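PDB 5CE6: FACT-Spt16 from Cicer arietinum, which forms the Spt16 subunit of the histone chaperone complex FACT, which acts in transcription, and probably binds histones H3-H4. Local coordinates for residues Ser38-Arg43 / Gly49-Ile54; Tyr67-Ala72 / Asp186-Phe191; Gly275-Arg280 / Val297-Val302; Thr316-Ala321 / Lys327-Leu332. One frame throughout, in Å; residues are numbered along the deposited sequence. Where two conformers were deposited one is given.

Contact 1 of 4, residues Ser38-Arg43 / Gly49-Ile54; sequences SHWDDR and GSSDAI
Trp40 carries the meeting of helix 26-42 with Gly49-Ile54, reaching Ser51, Asp52, Ala53 and Ile54 with one indole. One residue before it, His39 hydrogen-bonds through ND1 to Trp48 NE1. Trp40 itself holds CG anti to the backbone N (chi1 -178°), which sends the ring out toward the returning chain. Its NE1 donates to Ser51 O at 3.1 Å, from above the carbonyl plane; a second bond, to Ser51 OG, is weak and uncertain because the serine was built in two conformers. The Ser51 hydroxyl has its main partner in Trp48 O. The contact joins the first helix of the N-terminal lobe to the start of strand 53-58, an inner strand of its six-stranded mixed sheet. From the strand, Ile54 CD1 comes down over one indole face, 3.5 Å from the centroid of the five-membered ring of Trp40, a CH-pi contact, while Ala53 N lies at the edge in the ring plane. Replacing the indole by the methyl of an alanine is likely to leave Ile54 CD1 without its aromatic face and Ser51 O with one donor fewer. Beyond Trp40, Asp41 OD1 forms a salt bridge with Arg44, which also makes a cation-pi contact with Trp40.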
loop_
_atom_site.group_PDB
_atom_site.type_symbol
_atom_site.label_atom_id
_atom_site.label_comp_id
_atom_site.label_asym_id
_atom_site.label_seq_id
_atom_site.Cartn_x
_atom_site.Cartn_y
_atom_site.Cartn_z
ATOM N N SER A 38 20.521 -6.332 11.111
ATOM C CA SER A 38 20.282 -6.257 12.551
ATOM C C SER A 38 18.949 -6.888 12.935
ATOM O O SER A 38 18.881 -7.706 13.857
ATOM C CB SER A 38 20.314 -4.803 13.018
ATOM O OG SER A 38 21.644 -4.315 13.030
ATOM N N HIS A 39 17.901 -6.504 12.215
ATOM C CA HIS A 39 16.541 -6.958 12.502
ATOM C C HIS A 39 16.462 -8.457 12.261
ATOM O O HIS A 39 15.888 -9.206 13.061
ATOM C CB HIS A 39 15.547 -6.212 11.612
ATOM C CG HIS A 39 14.122 -6.346 12.043
ATOM N ND1 HIS A 39 13.364 -7.467 11.774
ATOM C CD2 HIS A 39 13.304 -5.492 12.704
ATOM C CE1 HIS A 39 12.147 -7.301 12.260
ATOM N NE2 HIS A 39 12.085 -6.109 12.832
ATOM N N TRP A 40 17.068 -8.886 11.154
ATOM C CA TRP A 40 17.131 -10.289 10.784
ATOM C C TRP A 40 17.762 -11.079 11.927
ATOM O O TRP A 40 17.244 -12.114 12.341
ATOM C CB TRP A 40 17.957 -10.430 9.499
ATOM C CG TRP A 40 18.085 -11.811 8.960
ATOM C CD1 TRP A 40 17.421 -12.931 9.372
ATOM C CD2 TRP A 40 18.945 -12.228 7.894
ATOM N NE1 TRP A 40 17.823 -14.022 8.630
ATOM C CE2 TRP A 40 18.760 -13.611 7.713
ATOM C CE3 TRP A 40 19.864 -11.558 7.076
ATOM C CZ2 TRP A 40 19.447 -14.342 6.743
ATOM C CZ3 TRP A 40 20.548 -12.283 6.111
ATOM C CH2 TRP A 40 20.340 -13.659 5.955
ATOM N N ASP A 41 18.866 -10.568 12.457
ATOM C CA ASP A 41 19.581 -11.265 13.515
ATOM C C ASP A 41 18.808 -11.203 14.830
ATOM O O ASP A 41 18.695 -12.204 15.538
ATOM C CB ASP A 41 20.974 -10.672 13.703
ATOM C CG ASP A 41 21.848 -11.518 14.615
ATOM O OD1 ASP A 41 21.876 -12.760 14.436
ATOM O OD2 ASP A 41 22.500 -10.941 15.512
ATOM N N ASP A 42 18.275 -10.025 15.141
ATOM C CA ASP A 42 17.544 -9.809 16.390
ATOM C C ASP A 42 16.322 -10.712 16.497
ATOM O O ASP A 42 16.024 -11.249 17.565
ATOM C CB ASP A 42 17.097 -8.346 16.510
ATOM C CG ASP A 42 18.258 -7.391 16.735
ATOM O OD1 ASP A 42 19.342 -7.856 17.125
ATOM O OD2 ASP A 42 18.074 -6.169 16.523
ATOM N N ARG A 43 15.619 -10.877 15.380
ATOM C CA ARG A 43 14.354 -11.602 15.362
ATOM C C ARG A 43 14.374 -12.791 14.404
ATOM O O ARG A 43 13.374 -13.070 13.743
ATOM C CB ARG A 43 13.221 -10.647 14.979
ATOM C CG ARG A 43 13.159 -9.399 15.846
ATOM C CD ARG A 43 12.660 -9.732 17.242
ATOM N NE ARG A 43 11.261 -10.146 17.225
ATOM C CZ ARG A 43 10.235 -9.300 17.266
ATOM N NH1 ARG A 43 10.453 -7.993 17.322
ATOM N NH2 ARG A 43 8.992 -9.758 17.246
ATOM N N GLY A 49 11.713 -16.719 10.339
ATOM C CA GLY A 49 11.630 -18.157 10.128
ATOM C C GLY A 49 12.909 -18.950 10.318
ATOM O O GLY A 49 13.122 -19.950 9.627
ATOM N N SER A 50 13.751 -18.510 11.253
ATOM C CA SER A 50 15.038 -19.156 11.541
ATOM C C SER A 50 15.965 -19.257 10.327
ATOM O O SER A 50 16.781 -20.182 10.228
ATOM C CB SER A 50 14.829 -20.546 12.155
ATOM O OG SER A 50 14.298 -20.452 13.463
ATOM N N SER A 51 15.839 -18.311 9.403
ATOM C CA SER A 51 16.567 -18.390 8.138
ATOM C C SER A 51 18.048 -18.027 8.243
ATOM O O SER A 51 18.425 -17.083 8.941
ATOM C CB SER A 51 15.891 -17.530 7.070
ATOM O OG SER A 51 15.693 -16.205 7.529
ATOM N N ASP A 52 18.873 -18.791 7.531
ATOM C CA ASP A 52 20.309 -18.565 7.463
ATOM C C ASP A 52 20.584 -17.677 6.258
ATOM O O ASP A 52 21.609 -17.003 6.184
ATOM C CB ASP A 52 21.059 -19.887 7.279
ATOM C CG ASP A 52 20.625 -20.956 8.262
ATOM O OD1 ASP A 52 21.001 -20.857 9.449
ATOM O OD2 ASP A 52 19.926 -21.903 7.840
ATOM N N ALA A 53 19.658 -17.705 5.305
ATOM C CA ALA A 53 19.766 -16.907 4.091
ATOM C C ALA A 53 18.373 -16.469 3.646
ATOM O O ALA A 53 17.388 -17.133 3.970
ATOM C CB ALA A 53 20.461 -17.705 2.992
ATOM N N ILE A 54 18.281 -15.353 2.921
ATOM C CA ILE A 54 16.989 -14.852 2.452
ATOM C C ILE A 54 17.050 -14.543 0.963
ATOM O O ILE A 54 17.955 -13.836 0.510
ATOM C CB ILE A 54 16.571 -13.571 3.212
ATOM C CG1 ILE A 54 16.374 -13.885 4.700
ATOM C CG2 ILE A 54 15.301 -12.959 2.609
ATOM C CD1 ILE A 54 16.295 -12.659 5.574
#

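Contact 2 of 4, residues Tyr67-Ala72 / Asp186-Phe191; sequences YLKSTA and DVANGF. With ACT (acetate ion), chain B.
Lys69 lies across the base of Phe191, the aliphatic part of one side chain passing obliquely over the other, so that Lys69 CD comes 3.7 Å from Phe191 CB. The closest approach is to CB, not to the ring, whose far end leads away toward Ile54 and Val56 of strand 53-58 and meets Trp48 edge-to-face. Lys69 starts extended, with CG anti to the backbone N (chi1 -166°), then bends at chi3 and chi4; the bend brings CE to 3.5 Å from Ala188 O and leaves the ammonium to continue to Glu382, with which NZ forms a salt bridge. Lys69 CD also faces Ala188 CB at 4.3 Å. The contact thus pairs the first turns of helices 69-78 and 188-196 in the N-terminal lobe, and Glu382 lies in the M24-like part of the chain, so this lysine spans both. With an alanine in its place, Glu382 would probably lose this charged mate and Phe191 CB its aliphatic cover. An Asx turn leads into the second helix, with Ala188 N donating to Asp186 OD1 at 3.0 Å from above the carboxylate plane. At the start of the first, Leu68 N donates almost straight (169°) to an acetate oxygen at 2.8 Å. This ion, probably from the crystallisation liquor, is also bound by Arg305.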
loop_
_atom_site.group_PDB
_atom_site.type_symbol
_atom_site.label_atom_id
_atom_site.label_comp_id
_atom_site.label_asym_id
_atom_site.label_seq_id
_atom_site.Cartn_x
_atom_site.Cartn_y
_atom_site.Cartn_z
ATOM N N TYR A 67 1.356 -4.962 -6.429
ATOM C CA TYR A 67 2.467 -4.556 -5.578
ATOM C C TYR A 67 3.171 -5.802 -5.086
ATOM O O TYR A 67 2.519 -6.777 -4.707
ATOM C CB TYR A 67 1.969 -3.736 -4.389
ATOM C CG TYR A 67 1.605 -2.322 -4.764
ATOM C CD1 TYR A 67 0.436 -2.055 -5.460
ATOM C CD2 TYR A 67 2.429 -1.257 -4.431
ATOM C CE1 TYR A 67 0.099 -0.767 -5.816
ATOM C CE2 TYR A 67 2.107 0.036 -4.792
ATOM C CZ TYR A 67 0.930 0.274 -5.479
ATOM O OH TYR A 67 0.589 1.556 -5.851
ATOM N N LEU A 68 4.501 -5.784 -5.120
ATOM C CA LEU A 68 5.263 -6.907 -4.609
ATOM C C LEU A 68 6.144 -6.470 -3.471
ATOM O O LEU A 68 6.850 -5.464 -3.566
ATOM C CB LEU A 68 6.141 -7.519 -5.697
ATOM C CG LEU A 68 5.441 -8.226 -6.845
ATOM C CD1 LEU A 68 6.482 -8.826 -7.779
ATOM C CD2 LEU A 68 4.522 -9.299 -6.299
ATOM N N LYS A 69 6.106 -7.237 -2.391
ATOM C CA LYS A 69 7.002 -7.004 -1.280
ATOM C C LYS A 69 8.467 -7.125 -1.727
ATOM O O LYS A 69 9.335 -6.436 -1.210
ATOM C CB LYS A 69 6.689 -7.989 -0.158
ATOM C CG LYS A 69 7.317 -7.636 1.171
ATOM C CD LYS A 69 6.787 -8.523 2.290
ATOM C CE LYS A 69 5.927 -7.738 3.283
ATOM N NZ LYS A 69 4.582 -7.359 2.744
ATOM N N SER A 70 8.748 -7.997 -2.685
ATOM C CA SER A 70 10.120 -8.132 -3.166
ATOM C C SER A 70 10.554 -6.857 -3.879
ATOM O O SER A 70 11.688 -6.397 -3.724
ATOM C CB SER A 70 10.233 -9.318 -4.113
ATOM O OG SER A 70 9.261 -9.213 -5.131
ATOM N N THR A 71 9.648 -6.290 -4.673
ATOM C CA THR A 71 9.927 -5.026 -5.347
ATOM C C THR A 71 10.163 -3.931 -4.314
ATOM O O THR A 71 11.091 -3.129 -4.432
ATOM C CB THR A 71 8.788 -4.632 -6.288
ATOM O OG1 THR A 71 8.751 -5.556 -7.385
ATOM C CG2 THR A 71 9.004 -3.225 -6.835
ATOM N N ALA A 72 9.333 -3.926 -3.282
ATOM C CA ALA A 72 9.488 -2.959 -2.204
ATOM C C ALA A 72 10.863 -3.026 -1.539
ATOM O O ALA A 72 11.445 -1.992 -1.207
ATOM C CB ALA A 72 8.378 -3.136 -1.175
ATOM N N ASP A 186 8.653 -18.758 5.262
ATOM C CA ASP A 186 8.040 -17.497 4.872
ATOM C C ASP A 186 8.614 -16.413 5.774
ATOM O O ASP A 186 8.636 -16.563 6.997
ATOM C CB ASP A 186 6.515 -17.570 5.018
ATOM C CG ASP A 186 5.805 -16.324 4.507
ATOM O OD1 ASP A 186 6.448 -15.471 3.863
ATOM O OD2 ASP A 186 4.585 -16.202 4.740
ATOM N N VAL A 187 9.104 -15.334 5.173
ATOM C CA VAL A 187 9.640 -14.223 5.951
ATOM C C VAL A 187 8.901 -12.913 5.680
ATOM O O VAL A 187 9.413 -11.835 5.968
ATOM C CB VAL A 187 11.161 -14.035 5.734
ATOM C CG1 VAL A 187 11.910 -15.232 6.251
ATOM C CG2 VAL A 187 11.483 -13.802 4.264
ATOM N N ALA A 188 7.692 -13.005 5.134
ATOM C CA ALA A 188 6.921 -11.796 4.842
ATOM C C ALA A 188 6.733 -10.929 6.091
ATOM O O ALA A 188 6.765 -9.698 6.019
ATOM C CB ALA A 188 5.584 -12.145 4.217
ATOM N N ASN A 189 6.557 -11.579 7.237
ATOM C CA ASN A 189 6.347 -10.873 8.492
ATOM C C ASN A 189 7.604 -10.151 8.948
ATOM O O ASN A 189 7.536 -9.174 9.696
ATOM C CB ASN A 189 5.859 -11.833 9.581
ATOM C CG ASN A 189 4.471 -12.376 9.299
ATOM O OD1 ASN A 189 3.703 -11.776 8.553
ATOM N ND2 ASN A 189 4.144 -13.516 9.898
ATOM N N GLY A 190 8.757 -10.632 8.500
ATOM C CA GLY A 190 10.000 -9.967 8.836
ATOM C C GLY A 190 10.094 -8.660 8.078
ATOM O O GLY A 190 10.377 -7.607 8.658
ATOM N N PHE A 191 9.865 -8.726 6.771
ATOM C CA PHE A 191 9.865 -7.518 5.954
ATOM C C PHE A 191 8.792 -6.521 6.395
ATOM O O PHE A 191 9.034 -5.312 6.404
ATOM C CB PHE A 191 9.715 -7.872 4.477
ATOM C CG PHE A 191 10.951 -8.470 3.883
ATOM C CD1 PHE A 191 12.148 -7.762 3.898
ATOM C CD2 PHE A 191 10.929 -9.738 3.327
ATOM C CE1 PHE A 191 13.302 -8.304 3.353
ATOM C CE2 PHE A 191 12.078 -10.291 2.782
ATOM C CZ PHE A 191 13.265 -9.571 2.791
HETATM C C ACT B . 5.840 -2.306 -5.613
HETATM O O ACT B . 5.550 -3.372 -6.197
HETATM O OXT ACT B . 5.833 -1.270 -6.318
HETATM C CH3 ACT B . 6.181 -2.284 -4.152
#

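Contact 3 of 4, residues Gly275-Arg280 / Val297-Val302; sequences GKFDLR and VIICAV
Phe277 presses its ring against Val297 and Ile299, and this is the tight half of the contact. With CG anti to the carbonyl carbon (chi1 -58°), the ring is directed at the strand. Phe277 CZ stands 3.4 Å from Val297 CG2, the two side chains crossing at about a right angle. The oxygen Val297 O lies in the plane of the ring at its edge, 3.6 Å from Phe277 CZ. Farther along the strand, Ile299 CD1 approaches Phe277 CD1 at 3.7 Å and also receives Leu279 CD2 at 3.8 Å. Asn422, a ligand of the bound potassium ion, also touches Phe277. The segment Gly275-Arg280 belongs to the link between strands 270-273 and 296-306, laid over the latter in the M24-type, pita-bread-like part of the chain. The looser side, toward Asp278 and the exposed Arg280, is the more open to solvent. There Arg280 grips Asp278 side-on in a salt bridge, NE to OD1 at 2.9 Å on the syn lone pair and NH2 to OD2, while Arg280 N also reaches OD1 and closes an Asx turn. The charges of Asp278 and Arg280 are thus paired with each other inside the loop, and what holds it to the strand is apolar contact by Phe277 and Leu279.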
loop_
_atom_site.group_PDB
_atom_site.type_symbol
_atom_site.label_atom_id
_atom_site.label_comp_id
_atom_site.label_asym_id
_atom_site.label_seq_id
_atom_site.Cartn_x
_atom_site.Cartn_y
_atom_site.Cartn_z
ATOM N N GLY A 275 -25.808 2.425 -7.345
ATOM C CA GLY A 275 -26.156 1.119 -6.813
ATOM C C GLY A 275 -25.112 0.045 -7.055
ATOM O O GLY A 275 -25.306 -1.104 -6.660
ATOM N N LYS A 276 -24.010 0.403 -7.711
ATOM C CA LYS A 276 -22.957 -0.573 -8.006
ATOM C C LYS A 276 -21.673 -0.191 -7.283
ATOM O O LYS A 276 -20.864 0.595 -7.782
ATOM C CB LYS A 276 -22.743 -0.718 -9.517
ATOM C CG LYS A 276 -23.991 -1.221 -10.251
ATOM C CD LYS A 276 -23.729 -1.550 -11.730
ATOM C CE LYS A 276 -24.999 -2.074 -12.416
ATOM N NZ LYS A 276 -24.817 -2.216 -13.883
ATOM N N PHE A 277 -21.507 -0.740 -6.084
ATOM C CA PHE A 277 -20.371 -0.391 -5.243
ATOM C C PHE A 277 -19.537 -1.630 -4.946
ATOM O O PHE A 277 -20.037 -2.766 -5.027
ATOM C CB PHE A 277 -20.878 0.256 -3.945
ATOM C CG PHE A 277 -21.703 1.475 -4.178
ATOM C CD1 PHE A 277 -21.094 2.689 -4.491
ATOM C CD2 PHE A 277 -23.097 1.409 -4.117
ATOM C CE1 PHE A 277 -21.867 3.828 -4.719
ATOM C CE2 PHE A 277 -23.873 2.543 -4.345
ATOM C CZ PHE A 277 -23.262 3.745 -4.650
ATOM N N ASP A 278 -18.272 -1.413 -4.611
ATOM C CA ASP A 278 -17.362 -2.507 -4.329
ATOM C C ASP A 278 -16.263 -1.882 -3.512
ATOM O O ASP A 278 -15.481 -1.082 -4.024
ATOM C CB ASP A 278 -16.812 -3.064 -5.641
ATOM C CG ASP A 278 -15.906 -4.272 -5.445
ATOM O OD1 ASP A 278 -15.544 -4.602 -4.297
ATOM O OD2 ASP A 278 -15.545 -4.892 -6.461
ATOM N N LEU A 279 -16.226 -2.202 -2.222
ATOM C CA LEU A 279 -15.258 -1.561 -1.349
ATOM C C LEU A 279 -13.921 -2.288 -1.280
ATOM O O LEU A 279 -13.045 -1.889 -0.519
ATOM C CB LEU A 279 -15.823 -1.370 0.054
ATOM C CG LEU A 279 -17.144 -0.607 0.126
ATOM C CD1 LEU A 279 -17.499 -0.301 1.575
ATOM C CD2 LEU A 279 -17.056 0.669 -0.690
ATOM N N ARG A 280 -13.752 -3.351 -2.060
ATOM C CA ARG A 280 -12.443 -3.999 -2.129
ATOM C C ARG A 280 -11.457 -3.045 -2.802
ATOM O O ARG A 280 -11.838 -2.279 -3.685
ATOM C CB ARG A 280 -12.547 -5.323 -2.886
ATOM C CG ARG A 280 -13.383 -6.356 -2.149
ATOM C CD ARG A 280 -13.621 -7.573 -2.999
ATOM N NE ARG A 280 -14.370 -7.261 -4.213
ATOM C CZ ARG A 280 -14.669 -8.162 -5.140
ATOM N NH1 ARG A 280 -14.272 -9.416 -4.978
ATOM N NH2 ARG A 280 -15.348 -7.816 -6.227
ATOM N N VAL A 297 -25.644 8.174 -3.774
ATOM C CA VAL A 297 -24.319 8.361 -3.191
ATOM C C VAL A 297 -23.267 8.090 -4.254
ATOM O O VAL A 297 -23.498 7.326 -5.191
ATOM C CB VAL A 297 -24.064 7.486 -1.939
ATOM C CG1 VAL A 297 -25.117 7.742 -0.866
ATOM C CG2 VAL A 297 -24.050 6.036 -2.297
ATOM N N ILE A 298 -22.125 8.746 -4.103
ATOM C CA ILE A 298 -21.013 8.618 -5.041
ATOM C C ILE A 298 -19.763 8.359 -4.226
ATOM O O ILE A 298 -19.461 9.114 -3.297
ATOM C CB ILE A 298 -20.833 9.918 -5.866
ATOM C CG1 ILE A 298 -22.079 10.179 -6.718
ATOM C CG2 ILE A 298 -19.575 9.849 -6.755
ATOM C CD1 ILE A 298 -22.150 11.588 -7.324
ATOM N N ILE A 299 -19.028 7.299 -4.560
ATOM C CA ILE A 299 -17.780 7.005 -3.857
ATOM C C ILE A 299 -16.590 7.300 -4.763
ATOM O O ILE A 299 -16.587 6.913 -5.931
ATOM C CB ILE A 299 -17.717 5.535 -3.396
ATOM C CG1 ILE A 299 -18.819 5.243 -2.366
ATOM C CG2 ILE A 299 -16.347 5.210 -2.780
ATOM C CD1 ILE A 299 -18.803 3.807 -1.869
ATOM N N CYS A 300 -15.606 8.021 -4.232
ATOM C CA CYS A 300 -14.352 8.255 -4.947
ATOM C C CYS A 300 -13.162 7.929 -4.066
ATOM O O CYS A 300 -13.038 8.438 -2.954
ATOM C CB CYS A 300 -14.214 9.703 -5.432
ATOM S SG CYS A 300 -12.570 10.043 -6.174
ATOM N N ALA A 301 -12.277 7.083 -4.578
ATOM C CA ALA A 301 -11.022 6.782 -3.888
ATOM C C ALA A 301 -9.873 7.073 -4.840
ATOM O O ALA A 301 -9.879 6.625 -5.980
ATOM C CB ALA A 301 -10.979 5.328 -3.432
ATOM N N VAL A 302 -8.897 7.845 -4.373
ATOM C CA VAL A 302 -7.749 8.165 -5.216
ATOM C C VAL A 302 -6.471 8.116 -4.397
ATOM O O VAL A 302 -6.465 8.448 -3.215
ATOM C CB VAL A 302 -7.938 9.548 -5.900
ATOM C CG1 VAL A 302 -8.173 10.621 -4.879
ATOM C CG2 VAL A 302 -6.752 9.902 -6.747
#

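Contact 4 of 4, residues Thr316-Ala321 / Lys327-Leu332; sequences TFLIDA and KAYEVL
Tyr329 meets Leu318 and Thr316 where helix 323-342 packs on strand 309-319, the strand that leads into it through a short turn. This strand-to-helix step belongs to the M24 metallopeptidase-like part of the chain, whose pita-bread fold carries helices over curved sheet. The tyrosine leaves the helix with CG anti to its main-chain nitrogen (chi1 180°), a choice that throws the ring straight across to the strand. At the root, Tyr329 CB lies 3.9 Å from Leu318 CD2. Tyr329 CG is next, 4.1 Å from Leu318 CD1, and the same methyl stands 3.9 Å from Tyr329 CD2, so both methyls of the leucine come up from the strand side, one at the root of the tyrosine and the other at the near edge of its ring. Farther out, Tyr329 CE2 passes to Thr316, lying 4.0 Å from Thr316 O and 4.2 Å from Thr316 CB. Leu451 and Val454 of helix 451-454 and Leu429 of strand 424-435 add to the apolar surroundings of the ring. Thr316 turns its hydroxyl elsewhere, to Leu428 O. The phenol oxygen is the polar end of this buried side chain, and it is served twice: it is hydrogen-bonded to Lys449 O, and it accepts from a water. That water ties the tip of the ring to the strand, giving one hydrogen to Tyr329 OH at 2.9 Å and the other to Thr316 O at 2.8 Å.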
loop_
_atom_site.group_PDB
_atom_site.type_symbol
_atom_site.label_atom_id
_atom_site.label_comp_id
_atom_site.label_asym_id
_atom_site.label_seq_id
_atom_site.Cartn_x
_atom_site.Cartn_y
_atom_site.Cartn_z
ATOM N N THR A 316 -17.080 10.030 0.246
ATOM C CA THR A 316 -18.395 9.714 -0.285
ATOM C C THR A 316 -19.206 11.004 -0.334
ATOM O O THR A 316 -19.192 11.797 0.613
ATOM C CB THR A 316 -19.106 8.710 0.605
ATOM O OG1 THR A 316 -18.328 7.513 0.650
ATOM C CG2 THR A 316 -20.484 8.377 0.050
ATOM N N PHE A 317 -19.883 11.226 -1.452
ATOM C CA PHE A 317 -20.715 12.410 -1.616
ATOM C C PHE A 317 -22.164 11.976 -1.735
ATOM O O PHE A 317 -22.477 10.946 -2.320
ATOM C CB PHE A 317 -20.257 13.215 -2.835
ATOM C CG PHE A 317 -18.803 13.565 -2.792
ATOM C CD1 PHE A 317 -18.355 14.654 -2.053
ATOM C CD2 PHE A 317 -17.874 12.785 -3.460
ATOM C CE1 PHE A 317 -17.010 14.964 -1.996
ATOM C CE2 PHE A 317 -16.523 13.093 -3.404
ATOM C CZ PHE A 317 -16.091 14.179 -2.675
ATOM N N LEU A 318 -23.053 12.759 -1.142
ATOM C CA LEU A 318 -24.436 12.358 -1.017
ATOM C C LEU A 318 -25.280 13.394 -1.740
ATOM O O LEU A 318 -25.115 14.593 -1.523
ATOM C CB LEU A 318 -24.836 12.273 0.466
ATOM C CG LEU A 318 -24.299 11.116 1.327
ATOM C CD1 LEU A 318 -22.798 11.202 1.551
ATOM C CD2 LEU A 318 -25.007 11.059 2.677
ATOM N N ILE A 319 -26.173 12.925 -2.606
ATOM C CA ILE A 319 -27.020 13.807 -3.391
ATOM C C ILE A 319 -28.464 13.614 -2.950
ATOM O O ILE A 319 -29.052 12.567 -3.231
ATOM C CB ILE A 319 -26.946 13.465 -4.892
ATOM C CG1 ILE A 319 -25.511 13.132 -5.316
ATOM C CG2 ILE A 319 -27.553 14.591 -5.729
ATOM C CD1 ILE A 319 -24.536 14.277 -5.152
ATOM N N ASP A 320 -29.027 14.614 -2.273
ATOM C CA ASP A 320 -30.392 14.528 -1.750
ATOM C C ASP A 320 -30.569 13.232 -0.955
ATOM O O ASP A 320 -31.514 12.467 -1.177
ATOM C CB ASP A 320 -31.406 14.599 -2.895
ATOM C CG ASP A 320 -31.350 15.917 -3.649
ATOM O OD1 ASP A 320 -31.536 16.973 -3.016
ATOM O OD2 ASP A 320 -31.113 15.893 -4.874
ATOM N N ALA A 321 -29.631 12.989 -0.049
ATOM C CA ALA A 321 -29.576 11.742 0.706
ATOM C C ALA A 321 -30.838 11.509 1.512
ATOM O O ALA A 321 -31.378 12.440 2.110
ATOM C CB ALA A 321 -28.380 11.750 1.630
ATOM N N LYS A 327 -27.847 9.229 7.986
ATOM C CA LYS A 327 -27.457 8.686 9.284
ATOM C C LYS A 327 -26.232 7.789 9.150
ATOM O O LYS A 327 -25.278 7.906 9.918
ATOM C CB LYS A 327 -28.596 7.881 9.915
ATOM C CG LYS A 327 -28.178 7.207 11.226
ATOM C CD LYS A 327 -29.290 6.380 11.866
ATOM C CE LYS A 327 -28.774 5.701 13.140
ATOM N NZ LYS A 327 -29.773 4.821 13.811
ATOM N N ALA A 328 -26.260 6.882 8.177
ATOM C CA ALA A 328 -25.149 5.962 8.008
ATOM C C ALA A 328 -23.850 6.723 7.767
ATOM O O ALA A 328 -22.793 6.337 8.267
ATOM C CB ALA A 328 -25.420 5.017 6.859
ATOM N N TYR A 329 -23.920 7.798 6.991
ATOM C CA TYR A 329 -22.712 8.553 6.725
ATOM C C TYR A 329 -22.188 9.196 8.002
ATOM O O TYR A 329 -20.988 9.156 8.264
ATOM C CB TYR A 329 -22.889 9.601 5.617
ATOM C CG TYR A 329 -21.603 10.357 5.391
ATOM C CD1 TYR A 329 -21.350 11.546 6.054
ATOM C CD2 TYR A 329 -20.616 9.848 4.552
ATOM C CE1 TYR A 329 -20.178 12.214 5.884
ATOM C CE2 TYR A 329 -19.423 10.513 4.388
ATOM C CZ TYR A 329 -19.212 11.694 5.047
ATOM O OH TYR A 329 -18.034 12.364 4.881
ATOM N N GLU A 330 -23.083 9.783 8.793
ATOM C CA GLU A 330 -22.683 10.410 10.047
ATOM C C GLU A 330 -22.021 9.396 10.967
ATOM O O GLU A 330 -20.983 9.693 11.589
ATOM C CB GLU A 330 -23.891 11.053 10.735
ATOM C CG GLU A 330 -24.465 12.218 9.957
ATOM C CD GLU A 330 -25.523 12.969 10.735
ATOM O OE1 GLU A 330 -25.274 14.138 11.091
ATOM O OE2 GLU A 330 -26.598 12.393 10.988
ATOM N N VAL A 331 -22.606 8.199 11.023
ATOM C CA VAL A 331 -22.074 7.122 11.860
ATOM C C VAL A 331 -20.712 6.643 11.350
ATOM O O VAL A 331 -19.773 6.436 12.134
ATOM C CB VAL A 331 -23.061 5.953 11.964
ATOM C CG1 VAL A 331 -22.457 4.804 12.759
ATOM C CG2 VAL A 331 -24.365 6.424 12.622
ATOM N N LEU A 332 -20.598 6.483 10.034
ATOM C CA LEU A 332 -19.322 6.081 9.437
ATOM C C LEU A 332 -18.218 7.080 9.754
ATOM O O LEU A 332 -17.100 6.690 10.087
ATOM C CB LEU A 332 -19.451 5.914 7.920
ATOM C CG LEU A 332 -18.139 5.455 7.268
ATOM C CD1 LEU A 332 -17.808 4.052 7.770
ATOM C CD2 LEU A 332 -18.279 5.453 5.747
HETATM O O HOH W 1 -16.958 12.114 2.231
#

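Overall arrangement
From the N terminus, contact 1 closes the loop between helix 26-42 and strand 53-58. Contact 2 opens soon after, on helix 69-78, and closes a long excursion at helix 188-196; it touches contact 1 through Ile54 CG2 and Phe191 CZ, 4.0 Å apart. Both lie in the N-terminal lobe. The chain then passes to the M24-like part, where contact 3 closes the loop before strand 296-306 and contact 4 the turn after strand 309-319. These two strands are sheet neighbours, with Ile298 O probably hydrogen-bonded to Phe317 N. All four contacts follow in series without nesting or crossing. The centres of contacts 2 and 3 are about 29 Å apart.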